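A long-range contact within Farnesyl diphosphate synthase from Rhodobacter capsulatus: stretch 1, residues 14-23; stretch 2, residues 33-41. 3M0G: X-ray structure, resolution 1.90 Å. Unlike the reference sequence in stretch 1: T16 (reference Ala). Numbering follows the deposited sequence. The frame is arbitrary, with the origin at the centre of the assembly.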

# COMPACT_ATOMS: atom_id res chain seq x y z
N VAL B 14 -18.31 -3.85 -11.76
CA VAL B 14 -16.94 -3.58 -11.32
C VAL B 14 -16.07 -3.01 -12.43
O VAL B 14 -15.34 -2.06 -12.19
CB VAL B 14 -16.26 -4.79 -10.67
CG1 VAL B 14 -14.79 -4.48 -10.33
CG2 VAL B 14 -17.00 -5.19 -9.41
N GLU B 15 -16.16 -3.59 -13.63
CA GLU B 15 -15.40 -3.08 -14.78
C GLU B 15 -15.65 -1.60 -15.06
O GLU B 15 -14.71 -0.86 -15.32
CB GLU B 15 -15.66 -3.93 -16.03
CG GLU B 15 -14.78 -3.58 -17.23
CD GLU B 15 -13.38 -4.20 -17.17
OE1 GLU B 15 -12.91 -4.56 -16.08
OE2 GLU B 15 -12.77 -4.33 -18.25
N THR B 16 -16.92 -1.18 -14.99
CA THR B 16 -17.31 0.19 -15.25
C THR B 16 -16.81 1.11 -14.15
O THR B 16 -16.22 2.15 -14.42
CB THR B 16 -18.87 0.32 -15.37
OG1 THR B 16 -19.37 -0.66 -16.27
CG2 THR B 16 -19.27 1.71 -15.86
N ALA B 17 -17.06 0.70 -12.91
CA ALA B 17 -16.69 1.48 -11.74
C ALA B 17 -15.17 1.64 -11.64
O ALA B 17 -14.70 2.75 -11.40
CB ALA B 17 -17.25 0.84 -10.48
N MSE B 18 -14.43 0.55 -11.85
CA MSE B 18 -12.96 0.60 -11.80
C MSE B 18 -12.37 1.54 -12.83
O MSE B 18 -11.51 2.37 -12.50
CB MSE B 18 -12.35 -0.79 -11.96
CG MSE B 18 -10.83 -0.77 -11.83
SE MSE B 18 -10.31 -0.52 -10.00
CE MSE B 18 -10.56 -2.36 -9.37
N ALA B 19 -12.82 1.41 -14.08
CA ALA B 19 -12.46 2.34 -15.16
C ALA B 19 -12.58 3.78 -14.68
O ALA B 19 -11.61 4.54 -14.73
CB ALA B 19 -13.36 2.12 -16.38
N ALA B 20 -13.77 4.15 -14.21
CA ALA B 20 -14.03 5.50 -13.70
C ALA B 20 -13.08 5.92 -12.58
O ALA B 20 -12.55 7.04 -12.60
CB ALA B 20 -15.52 5.62 -13.26
N ALA B 21 -12.87 5.04 -11.60
CA ALA B 21 -12.03 5.32 -10.43
C ALA B 21 -10.62 5.72 -10.84
O ALA B 21 -10.06 6.70 -10.34
CB ALA B 21 -11.99 4.13 -9.48
N ILE B 22 -10.05 4.94 -11.76
CA ILE B 22 -8.70 5.16 -12.27
C ILE B 22 -8.66 6.36 -13.22
O ILE B 22 -7.64 7.05 -13.34
CB ILE B 22 -8.17 3.87 -12.97
CG1 ILE B 22 -7.87 2.79 -11.92
CG2 ILE B 22 -6.97 4.16 -13.84
CD1 ILE B 22 -7.62 1.39 -12.47
N GLY B 23 -9.79 6.60 -13.89
CA GLY B 23 -9.92 7.68 -14.87
C GLY B 23 -9.66 9.07 -14.34
O GLY B 23 -9.17 9.93 -15.07
N ALA B 33 -1.18 1.96 -17.47
CA ALA B 33 -0.70 0.71 -16.91
C ALA B 33 -1.63 0.20 -15.81
O ALA B 33 -1.99 -0.98 -15.78
CB ALA B 33 0.74 0.86 -16.40
N MSE B 34 -2.02 1.10 -14.91
CA MSE B 34 -2.94 0.76 -13.81
C MSE B 34 -4.28 0.32 -14.38
O MSE B 34 -4.82 -0.73 -14.01
CB MSE B 34 -3.16 1.96 -12.88
CG MSE B 34 -1.89 2.48 -12.22
SE MSE B 34 -2.19 4.13 -11.21
CE MSE B 34 -3.36 3.40 -9.82
N ALA B 35 -4.81 1.12 -15.30
CA ALA B 35 -6.09 0.84 -15.95
C ALA B 35 -6.06 -0.55 -16.61
O ALA B 35 -7.00 -1.34 -16.46
CB ALA B 35 -6.43 1.93 -16.97
N TYR B 36 -4.96 -0.82 -17.30
CA TYR B 36 -4.74 -2.11 -18.00
C TYR B 36 -4.72 -3.28 -17.01
O TYR B 36 -5.34 -4.31 -17.24
CB TYR B 36 -3.44 -2.03 -18.80
CG TYR B 36 -3.08 -3.24 -19.63
CD1 TYR B 36 -3.57 -3.38 -20.94
CD2 TYR B 36 -2.21 -4.22 -19.13
CE1 TYR B 36 -3.24 -4.48 -21.70
CE2 TYR B 36 -1.88 -5.33 -19.90
CZ TYR B 36 -2.39 -5.45 -21.18
OH TYR B 36 -2.05 -6.54 -21.94
N ALA B 37 -4.03 -3.08 -15.88
CA ALA B 37 -3.85 -4.14 -14.87
C ALA B 37 -5.14 -4.46 -14.15
O ALA B 37 -5.38 -5.61 -13.77
CB ALA B 37 -2.80 -3.74 -13.87
N ALA B 38 -5.99 -3.45 -13.99
CA ALA B 38 -7.25 -3.60 -13.28
C ALA B 38 -8.43 -4.00 -14.16
O ALA B 38 -9.53 -4.17 -13.66
CB ALA B 38 -7.55 -2.31 -12.50
N GLN B 39 -8.19 -4.16 -15.47
CA GLN B 39 -9.22 -4.55 -16.43
C GLN B 39 -9.45 -6.06 -16.38
O GLN B 39 -8.49 -6.84 -16.26
CB GLN B 39 -8.82 -4.15 -17.86
CG GLN B 39 -9.13 -2.71 -18.25
CD GLN B 39 -8.34 -2.21 -19.47
OE1 GLN B 39 -7.88 -2.99 -20.32
NE2 GLN B 39 -8.20 -0.89 -19.57
N GLY B 40 -10.71 -6.46 -16.47
CA GLY B 40 -11.07 -7.88 -16.62
C GLY B 40 -10.88 -8.73 -15.37
O GLY B 40 -10.73 -8.20 -14.27
N GLY B 41 -10.89 -10.04 -15.55
CA GLY B 41 -10.82 -10.99 -14.44
C GLY B 41 -12.21 -11.44 -14.03
O GLY B 41 -13.20 -10.76 -14.31

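Stretch 1 is helical throughout, in a helix that begins earlier in the chain, and stretch 2 carries the last part of a helix that begins earlier in the chain, before the chain passes into a loop that includes Q39, G40 and G41. The register runs antiparallel: the nearest CA pairs are I22 CA with A35 CA (6.2 Å), M18 CA with A38 CA (7.2 Å) and E15 CA with Q39 CA (6.6 Å), so stretch 1 is read backwards as stretch 2 advances. Its contacting residues, E15, M18 and I22, recur every three or four positions, as expected for one face of a helix. The contact is modest, with 307 Å² buried over both sides.

Along stretch 2, the first contact is at M34, a selenomethionine, whose backbone O lies 3.8 Å from I22 CD1. That oxygen also accepts the intrahelical bond from A38 N (3.0 Å), so the isoleucine methyl simply packs against a carbonyl already paired. At A35 the two stretches come close: I22 CD1 reaches A35 CA at 3.8 Å, while I22 CG2 meets A35 CB at 3.9 Å. Y36 points away and A37 sideways, and neither makes contact.

A38 points toward stretch 1, and its methyl is shared by two apolar neighbours: A38 CB is 3.7 Å from I22 CD1 and 3.7 Å from M18 CG. These are van der Waals distances, consistent with hydrophobic packing around a buried alanine.

Beyond A38 the chemistry turns polar. Q39 contributes mainly carbon, its CA lying 3.7 Å from E15 OE1. At G40 comes the single hydrogen bond between the stretches: G40 N donates to E15 OE1 at 2.9 Å, with a nearly linear N-H...O angle of 171°. The carboxylate thus binds a backbone amide in the loop, where G40 adopts a positive phi (73°) that favours glycine. G41 lies beyond the contact.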